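Local coordinates for polyprenyl synthetase (Nonlabens dokdonensis, PDB 6KD7), which probably acts as a magnesium-dependent prenyltransferase that lengthens isoprenoid diphosphates to geranylgeranyl diphosphate, at residues P44-M49 against V171-A176; D213-P218 against T235-K240; A51-A56 against E192-Y197. All blocks are in the same frame, centred on the assembly; numbering follows the deposited sequence.

All three contacts join helices of the all-helical prenyltransferase fold. Interaction 1 lies nearest the centre of the chain and is fully core, whereas interactions 2 and 3 each include a partly exposed aromatic, F215 and Y54. Interactions 1 and 3 share helix 42-54, sit with their centres about 9 Å apart and touch where Y195 packs on G174 and V171. Interaction 2 lies on the other side of the chain's centre, about 26 Å from interaction 1 centre to centre, yet it uses helix 188-215, as interaction 3 does at an earlier point. Only interaction 1 has a hydrogen bond across its segments; interactions 2 and 3 are apolar, each gathered on one terminal methyl.

Interaction 1. Residues P44-M49 against V171-A176; sequences PLLTLM and VLVGCA
T47 of helix 42-54 and A176 of helix 158-183 make the polar part of this helix pair, and L46 makes the apolar part. The two segments run roughly the same way, crossing at -32° with their axes 8.7 Å apart, and come closest at T47 and A176, whose CA atoms are 5.0 Å apart. Starting at its CB, the T47 side chain lies against the backbone carbonyl of A176, with CB 3.4 Å from A176 O. One branch from there is OG1, which sits beside the backbone N of T47 (chi1 -65°) and donates a short hydrogen bond of 2.6 Å to A176 O. It approaches from above the carbonyl plane, 37° out of it, and also lies against A176 CB. The other branch, CG2, anti to the backbone N, is more distant from the same oxygen at 3.9 Å. T47 CA adds a CA-H...O contact to A176 O at 3.3 Å, and this one carbonyl is thus gripped by both backbone and side chain of T47. L46 reaches across beside it: its CB lies beside the A176 methyl, and its CD1 meets CG1 of V173 at 3.5 Å, the two side chains crossing at a slant. The V173 side chain is about 7 Å from the bound pyrophosphate, so the pair lies near that site. Around it, T47 also packs on V68 of helix 58-82, L46 on F318 of helix 309-322, and C175 on T136 of helix 123-150, while P44 and M49 face helix 4-18.

Interaction 2. Residues D213-P218 against T235-K240; sequences DAFGDP and TYLYLK
L237, near the start of helix 236-241, meets A214 and F215 in the last turn of helix 188-215 with a single methyl. Its CD2 presses on A214 CB at 3.5 Å, tighter than usual for two carbons, and lies 3.9 Å from F215 CE2. With CG anti to the backbone N (chi1 -159°), the L237 side chain extends toward helix 188-215 and its CD2 branch makes the contact. The F215 ring is met by this methyl at a slant. A214 CB sits over one face of the same ring, 3.8 Å above its plane and displaced toward the rim. No hydrogen bond crosses the contact. F278 of helix 264-281 packs on both F215 and L237, and K275 of that helix donates to A214 O. Just before A214, the carboxylate of D213 is paired with K223 and also accepts from D228 N, while Y236 N donates to D210. D210 and D213 belong to a DDxxD sequence, the second aspartate-rich motif of polyprenyl synthetases, and the apolar contact packs helix 236-241 against the C-terminal end of the helix that carries it.

Interaction 3. Residues A51-A56 against E192-Y197; sequences AEMYGA and ELIYDY
M53 and Y54, in the last turn of helix 42-54, form an apolar contact with I194 of helix 188-215, toward the outer part of the helical bundle. I194 CD1 is the meeting point. M53 reaches it tip to tip, CE to CD1 at 3.6 Å, through a chain bent at chi3 (8°). Y54 and I194 come at each other from opposite directions, the ring offering an edge: CE2 lies 3.5 Å from I194 CD1, with the methyl near the ring plane. Further along, Y54 OH rests 3.6 Å from I194 CB, and its hydrogen bond to E190 gives the hydroxyl a polar partner beside this hydrocarbon. A phenylalanine in place of Y54 would probably leave E190 without its hydroxyl mate and open a gap beside I194 CB. The helix is capped by a Schellman motif at G55 (positive phi), with A56 N bonded to A51 O and G55 N to E52 O. A181 and A184 also touch Y54, and L315 of helix 309-322 packs on M53. The contact therefore relies on shape fit between methyls and a ring edge, and its polar tie, from the Y54 hydroxyl to E190, lies beyond it on the same helix as I194.

Interaction 1. Residues P44-M49 against V171-A176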
loop_
_atom_site.group_PDB
_atom_site.type_symbol
_atom_site.label_atom_id
_atom_site.label_comp_id
_atom_site.label_asym_id
_atom_site.label_seq_id
_atom_site.Cartn_x
_atom_site.Cartn_y
_atom_site.Cartn_z
ATOM N N PRO A 44 -15.116 34.258 -19.028
ATOM C CA PRO A 44 -14.466 35.403 -19.643
ATOM C C PRO A 44 -15.398 36.167 -20.603
ATOM O O PRO A 44 -15.319 37.344 -20.643
ATOM C CB PRO A 44 -13.260 34.800 -20.368
ATOM C CG PRO A 44 -13.526 33.321 -20.411
ATOM C CD PRO A 44 -14.413 33.014 -19.231
ATOM N N LEU A 45 -16.262 35.466 -21.330
ATOM C CA LEU A 45 -17.173 36.085 -22.321
ATOM C C LEU A 45 -18.211 36.910 -21.594
ATOM O O LEU A 45 -18.611 37.872 -22.167
ATOM C CB LEU A 45 -17.834 35.033 -23.220
ATOM C CG LEU A 45 -16.855 34.211 -24.061
ATOM C CD1 LEU A 45 -17.576 33.390 -25.092
ATOM C CD2 LEU A 45 -15.810 35.074 -24.732
ATOM N N LEU A 46 -18.594 36.593 -20.370
ATOM C CA LEU A 46 -19.503 37.475 -19.596
ATOM C C LEU A 46 -18.834 38.856 -19.393
ATOM O O LEU A 46 -19.560 39.875 -19.468
ATOM C CB LEU A 46 -19.865 36.835 -18.256
ATOM C CG LEU A 46 -20.802 35.626 -18.323
ATOM C CD1 LEU A 46 -20.905 34.936 -16.971
ATOM C CD2 LEU A 46 -22.178 36.009 -18.815
ATOM N N THR A 47 -17.524 38.885 -19.127
ATOM C CA THR A 47 -16.726 40.105 -18.877
ATOM C C THR A 47 -16.796 40.971 -20.151
ATOM O O THR A 47 -17.221 42.156 -20.021
ATOM C CB THR A 47 -15.307 39.750 -18.403
ATOM O OG1 THR A 47 -15.410 39.095 -17.130
ATOM C CG2 THR A 47 -14.445 40.988 -18.280
ATOM N N LEU A 48 -16.487 40.387 -21.311
ATOM C CA LEU A 48 -16.508 41.082 -22.629
ATOM C C LEU A 48 -17.927 41.575 -22.949
ATOM O O LEU A 48 -18.092 42.740 -23.332
ATOM C CB LEU A 48 -15.997 40.155 -23.719
ATOM C CG LEU A 48 -14.629 39.565 -23.476
ATOM C CD1 LEU A 48 -14.246 38.657 -24.628
ATOM C CD2 LEU A 48 -13.572 40.633 -23.269
ATOM N N MET A 49 -18.941 40.764 -22.718
ATOM C CA MET A 49 -20.325 41.153 -23.022
ATOM C C MET A 49 -20.690 42.360 -22.158
ATOM O O MET A 49 -21.318 43.292 -22.689
ATOM C CB MET A 49 -21.309 40.008 -22.748
ATOM C CG MET A 49 -21.247 38.871 -23.790
ATOM S SD MET A 49 -22.006 37.346 -23.149
ATOM C CE MET A 49 -23.702 37.894 -23.111
ATOM N N VAL A 171 -20.801 33.359 -7.343
ATOM C CA VAL A 171 -20.155 34.692 -7.116
ATOM C C VAL A 171 -19.191 35.017 -8.255
ATOM O O VAL A 171 -19.045 36.189 -8.558
ATOM C CB VAL A 171 -19.486 34.832 -5.735
ATOM C CG1 VAL A 171 -20.518 34.769 -4.639
ATOM C CG2 VAL A 171 -18.393 33.811 -5.513
ATOM N N LEU A 172 -18.527 34.042 -8.872
ATOM C CA LEU A 172 -17.558 34.327 -9.937
ATOM C C LEU A 172 -18.301 34.725 -11.212
ATOM O O LEU A 172 -17.690 35.401 -12.031
ATOM C CB LEU A 172 -16.650 33.138 -10.191
ATOM C CG LEU A 172 -15.653 33.269 -11.329
ATOM C CD1 LEU A 172 -14.616 34.352 -11.042
ATOM C CD2 LEU A 172 -14.984 31.919 -11.603
ATOM N N VAL A 173 -19.525 34.275 -11.397
ATOM C CA VAL A 173 -20.355 34.701 -12.556
ATOM C C VAL A 173 -20.666 36.192 -12.395
ATOM O O VAL A 173 -20.384 36.938 -13.328
ATOM C CB VAL A 173 -21.626 33.863 -12.663
ATOM C CG1 VAL A 173 -22.436 34.285 -13.886
ATOM C CG2 VAL A 173 -21.280 32.381 -12.778
ATOM N N GLY A 174 -21.219 36.565 -11.246
ATOM C CA GLY A 174 -21.420 37.949 -10.805
ATOM C C GLY A 174 -20.171 38.779 -11.004
ATOM O O GLY A 174 -20.240 39.867 -11.603
ATOM N N CYS A 175 -19.050 38.263 -10.541
ATOM C CA CYS A 175 -17.772 38.984 -10.522
ATOM C C CYS A 175 -17.343 39.253 -11.957
ATOM O O CYS A 175 -16.851 40.345 -12.225
ATOM C CB CYS A 175 -16.734 38.187 -9.719
ATOM S SG CYS A 175 -15.073 38.865 -9.842
ATOM N N ALA A 176 -17.368 38.240 -12.826
ATOM C CA ALA A 176 -16.963 38.380 -14.241
ATOM C C ALA A 176 -17.775 39.527 -14.890
ATOM O O ALA A 176 -17.175 40.320 -15.616
ATOM C CB ALA A 176 -17.165 37.082 -14.993
#

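Interaction 2. Residues D213-P218 against T235-K240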
loop_
_atom_site.group_PDB
_atom_site.type_symbol
_atom_site.label_atom_id
_atom_site.label_comp_id
_atom_site.label_asym_id
_atom_site.label_seq_id
_atom_site.Cartn_x
_atom_site.Cartn_y
_atom_site.Cartn_z
ATOM N N ASP A 213 -26.778 16.012 -13.868
ATOM C CA ASP A 213 -25.854 14.975 -13.338
ATOM C C ASP A 213 -26.636 13.647 -13.234
ATOM O O ASP A 213 -26.096 12.662 -13.627
ATOM C CB ASP A 213 -25.252 15.387 -11.994
ATOM C CG ASP A 213 -24.166 14.440 -11.521
ATOM O OD1 ASP A 213 -24.496 13.417 -10.891
ATOM O OD2 ASP A 213 -23.039 14.673 -11.894
ATOM N N ALA A 214 -27.868 13.669 -12.745
ATOM C CA ALA A 214 -28.754 12.495 -12.629
ATOM C C ALA A 214 -29.431 12.180 -13.969
ATOM O O ALA A 214 -29.429 11.002 -14.353
ATOM C CB ALA A 214 -29.789 12.750 -11.579
ATOM N N PHE A 215 -29.990 13.185 -14.652
ATOM C CA PHE A 215 -30.976 12.968 -15.737
ATOM C C PHE A 215 -30.432 13.348 -17.096
ATOM O O PHE A 215 -31.199 13.286 -18.025
ATOM C CB PHE A 215 -32.239 13.767 -15.484
ATOM C CG PHE A 215 -32.984 13.227 -14.309
ATOM C CD1 PHE A 215 -33.514 11.943 -14.360
ATOM C CD2 PHE A 215 -33.080 13.953 -13.141
ATOM C CE1 PHE A 215 -34.153 11.415 -13.253
ATOM C CE2 PHE A 215 -33.748 13.437 -12.044
ATOM C CZ PHE A 215 -34.286 12.169 -12.106
ATOM N N GLY A 216 -29.171 13.759 -17.161
ATOM C CA GLY A 216 -28.537 14.222 -18.405
ATOM C C GLY A 216 -28.227 13.103 -19.375
ATOM O O GLY A 216 -28.254 11.949 -18.969
ATOM N N ASP A 217 -28.010 13.449 -20.642
ATOM C CA ASP A 217 -27.680 12.435 -21.672
ATOM C C ASP A 217 -26.233 11.981 -21.485
ATOM O O ASP A 217 -25.336 12.838 -21.391
ATOM C CB ASP A 217 -27.950 12.946 -23.088
ATOM C CG ASP A 217 -29.425 13.136 -23.392
ATOM O OD1 ASP A 217 -30.253 12.473 -22.736
ATOM O OD2 ASP A 217 -29.731 13.946 -24.285
ATOM N N PRO A 218 -25.971 10.661 -21.499
ATOM C CA PRO A 218 -24.625 10.147 -21.310
ATOM C C PRO A 218 -23.656 10.558 -22.424
ATOM O O PRO A 218 -24.051 10.593 -23.561
ATOM C CB PRO A 218 -24.798 8.628 -21.416
ATOM C CG PRO A 218 -26.257 8.391 -21.143
ATOM C CD PRO A 218 -26.955 9.605 -21.704
ATOM N N THR A 235 -27.112 17.006 -3.207
ATOM C CA THR A 235 -27.394 18.148 -4.108
ATOM C C THR A 235 -28.865 18.536 -3.981
ATOM O O THR A 235 -29.599 17.886 -3.222
ATOM C CB THR A 235 -27.027 17.830 -5.548
ATOM O OG1 THR A 235 -27.934 16.850 -6.039
ATOM C CG2 THR A 235 -25.596 17.381 -5.724
ATOM N N TYR A 236 -29.277 19.574 -4.698
ATOM C CA TYR A 236 -30.652 20.107 -4.550
ATOM C C TYR A 236 -31.645 18.991 -4.859
ATOM O O TYR A 236 -32.643 18.884 -4.175
ATOM C CB TYR A 236 -30.853 21.309 -5.472
ATOM C CG TYR A 236 -32.076 22.132 -5.175
ATOM C CD1 TYR A 236 -32.035 23.165 -4.258
ATOM C CD2 TYR A 236 -33.273 21.883 -5.815
ATOM C CE1 TYR A 236 -33.153 23.924 -3.975
ATOM C CE2 TYR A 236 -34.398 22.638 -5.554
ATOM C CZ TYR A 236 -34.339 23.659 -4.629
ATOM O OH TYR A 236 -35.450 24.392 -4.372
ATOM N N LEU A 237 -31.307 18.158 -5.833
ATOM C CA LEU A 237 -32.165 17.038 -6.270
ATOM C C LEU A 237 -32.399 16.098 -5.078
ATOM O O LEU A 237 -33.548 15.797 -4.806
ATOM C CB LEU A 237 -31.359 16.353 -7.374
ATOM C CG LEU A 237 -32.108 15.486 -8.373
ATOM C CD1 LEU A 237 -33.414 16.128 -8.784
ATOM C CD2 LEU A 237 -31.233 15.219 -9.578
ATOM N N TYR A 238 -31.351 15.716 -4.352
ATOM C CA TYR A 238 -31.514 14.831 -3.168
ATOM C C TYR A 238 -32.215 15.545 -2.010
ATOM O O TYR A 238 -33.130 14.974 -1.443
ATOM C CB TYR A 238 -30.159 14.305 -2.699
ATOM C CG TYR A 238 -30.168 13.601 -1.367
ATOM C CD1 TYR A 238 -29.954 14.295 -0.193
ATOM C CD2 TYR A 238 -30.374 12.237 -1.280
ATOM C CE1 TYR A 238 -29.949 13.658 1.033
ATOM C CE2 TYR A 238 -30.376 11.583 -0.063
ATOM C CZ TYR A 238 -30.162 12.297 1.099
ATOM O OH TYR A 238 -30.159 11.677 2.304
ATOM N N LEU A 239 -31.833 16.788 -1.737
ATOM C CA LEU A 239 -32.373 17.545 -0.580
ATOM C C LEU A 239 -33.890 17.712 -0.708
ATOM O O LEU A 239 -34.560 17.628 0.300
ATOM C CB LEU A 239 -31.657 18.893 -0.485
ATOM C CG LEU A 239 -30.189 18.829 -0.074
ATOM C CD1 LEU A 239 -29.561 20.206 -0.099
ATOM C CD2 LEU A 239 -30.037 18.210 1.298
ATOM N N LYS A 240 -34.394 17.925 -1.917
ATOM C CA LYS A 240 -35.845 18.120 -2.168
ATOM C C LYS A 240 -36.545 16.754 -2.138
ATOM O O LYS A 240 -37.633 16.668 -1.582
ATOM C CB LYS A 240 -36.084 18.821 -3.509
ATOM C CG LYS A 240 -35.597 20.253 -3.591
ATOM C CD LYS A 240 -36.124 21.154 -2.496
ATOM C CE LYS A 240 -37.548 21.599 -2.730
ATOM N NZ LYS A 240 -38.016 22.370 -1.555
#

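Interaction 3. Residues A51-A56 against E192-Y197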
loop_
_atom_site.group_PDB
_atom_site.type_symbol
_atom_site.label_atom_id
_atom_site.label_comp_id
_atom_site.label_asym_id
_atom_site.label_seq_id
_atom_site.Cartn_x
_atom_site.Cartn_y
_atom_site.Cartn_z
ATOM N N ALA A 51 -18.751 44.624 -20.654
ATOM C CA ALA A 51 -17.970 45.747 -21.157
ATOM C C ALA A 51 -18.734 46.361 -22.351
ATOM O O ALA A 51 -19.121 47.510 -22.238
ATOM C CB ALA A 51 -16.590 45.280 -21.509
ATOM N N GLU A 52 -18.995 45.605 -23.413
ATOM C CA GLU A 52 -19.640 46.126 -24.651
ATOM C C GLU A 52 -20.994 46.780 -24.330
ATOM O O GLU A 52 -21.161 47.959 -24.650
ATOM C CB GLU A 52 -19.801 45.016 -25.670
ATOM C CG GLU A 52 -18.495 44.669 -26.316
ATOM C CD GLU A 52 -18.641 43.635 -27.425
ATOM O OE1 GLU A 52 -19.693 42.927 -27.443
ATOM O OE2 GLU A 52 -17.700 43.536 -28.244
ATOM N N MET A 53 -21.885 46.061 -23.671
ATOM C CA MET A 53 -23.209 46.553 -23.264
ATOM C C MET A 53 -23.116 47.907 -22.575
ATOM O O MET A 53 -24.141 48.580 -22.548
ATOM C CB MET A 53 -23.856 45.633 -22.241
ATOM C CG MET A 53 -24.381 44.355 -22.841
ATOM S SD MET A 53 -24.894 43.095 -21.587
ATOM C CE MET A 53 -24.782 44.019 -20.050
ATOM N N TYR A 54 -22.051 48.207 -21.848
ATOM C CA TYR A 54 -22.000 49.444 -21.035
ATOM C C TYR A 54 -21.120 50.489 -21.740
ATOM O O TYR A 54 -20.907 51.587 -21.211
ATOM C CB TYR A 54 -21.502 49.152 -19.621
ATOM C CG TYR A 54 -22.517 48.578 -18.672
ATOM C CD1 TYR A 54 -23.647 49.267 -18.292
ATOM C CD2 TYR A 54 -22.302 47.333 -18.086
ATOM C CE1 TYR A 54 -24.579 48.719 -17.412
ATOM C CE2 TYR A 54 -23.200 46.797 -17.176
ATOM C CZ TYR A 54 -24.339 47.477 -16.831
ATOM O OH TYR A 54 -25.182 46.903 -15.929
ATOM N N GLY A 55 -20.585 50.157 -22.902
ATOM C CA GLY A 55 -19.995 51.177 -23.762
ATOM C C GLY A 55 -18.545 50.938 -24.039
ATOM O O GLY A 55 -18.040 51.648 -24.902
ATOM N N ALA A 56 -17.854 50.011 -23.363
ATOM C CA ALA A 56 -16.408 49.852 -23.603
ATOM C C ALA A 56 -16.232 48.885 -24.753
ATOM O O ALA A 56 -17.231 48.346 -25.194
ATOM C CB ALA A 56 -15.720 49.395 -22.342
ATOM N N GLU A 192 -23.373 46.531 -8.979
ATOM C CA GLU A 192 -24.077 45.549 -8.135
ATOM C C GLU A 192 -25.297 44.986 -8.870
ATOM O O GLU A 192 -25.662 43.858 -8.579
ATOM C CB GLU A 192 -24.301 46.114 -6.735
ATOM C CG GLU A 192 -23.001 46.577 -6.106
ATOM C CD GLU A 192 -23.032 46.852 -4.617
ATOM O OE1 GLU A 192 -21.968 46.785 -3.996
ATOM O OE2 GLU A 192 -24.114 47.121 -4.092
ATOM N N LEU A 193 -25.923 45.751 -9.766
ATOM C CA LEU A 193 -27.146 45.226 -10.407
ATOM C C LEU A 193 -26.678 44.119 -11.366
ATOM O O LEU A 193 -27.330 43.062 -11.430
ATOM C CB LEU A 193 -27.935 46.335 -11.116
ATOM C CG LEU A 193 -28.763 47.258 -10.205
ATOM C CD1 LEU A 193 -29.501 48.291 -11.049
ATOM C CD2 LEU A 193 -29.774 46.510 -9.369
ATOM N N ILE A 194 -25.640 44.368 -12.157
ATOM C CA ILE A 194 -25.184 43.297 -13.087
ATOM C C ILE A 194 -24.644 42.102 -12.283
ATOM O O ILE A 194 -24.877 40.981 -12.702
ATOM C CB ILE A 194 -24.285 43.802 -14.227
ATOM C CG1 ILE A 194 -24.366 42.856 -15.427
ATOM C CG2 ILE A 194 -22.867 44.045 -13.752
ATOM C CD1 ILE A 194 -23.677 43.347 -16.658
ATOM N N TYR A 195 -23.956 42.361 -11.171
ATOM C CA TYR A 195 -23.477 41.299 -10.257
ATOM C C TYR A 195 -24.641 40.402 -9.877
ATOM O O TYR A 195 -24.532 39.186 -10.032
ATOM C CB TYR A 195 -22.830 41.854 -8.990
ATOM C CG TYR A 195 -22.282 40.825 -8.034
ATOM C CD1 TYR A 195 -20.981 40.362 -8.144
ATOM C CD2 TYR A 195 -23.038 40.370 -6.977
ATOM C CE1 TYR A 195 -20.444 39.462 -7.230
ATOM C CE2 TYR A 195 -22.524 39.463 -6.065
ATOM C CZ TYR A 195 -21.236 38.971 -6.215
ATOM O OH TYR A 195 -20.729 38.079 -5.311
ATOM N N ASP A 196 -25.719 40.998 -9.409
ATOM C CA ASP A 196 -26.932 40.280 -8.957
ATOM C C ASP A 196 -27.499 39.400 -10.077
ATOM O O ASP A 196 -27.981 38.285 -9.777
ATOM C CB ASP A 196 -27.992 41.267 -8.478
ATOM C CG ASP A 196 -27.649 41.953 -7.169
ATOM O OD1 ASP A 196 -26.610 41.593 -6.543
ATOM O OD2 ASP A 196 -28.445 42.828 -6.762
ATOM N N TYR A 197 -27.554 39.920 -11.299
ATOM C CA TYR A 197 -27.963 39.118 -12.464
ATOM C C TYR A 197 -27.089 37.848 -12.470
ATOM O O TYR A 197 -27.639 36.742 -12.607
ATOM C CB TYR A 197 -27.802 39.923 -13.760
ATOM C CG TYR A 197 -27.701 39.099 -15.011
ATOM C CD1 TYR A 197 -28.706 38.228 -15.390
ATOM C CD2 TYR A 197 -26.598 39.201 -15.819
ATOM C CE1 TYR A 197 -28.622 37.485 -16.564
ATOM C CE2 TYR A 197 -26.478 38.433 -16.960
ATOM C CZ TYR A 197 -27.483 37.556 -17.317
ATOM O OH TYR A 197 -27.321 36.799 -18.434
#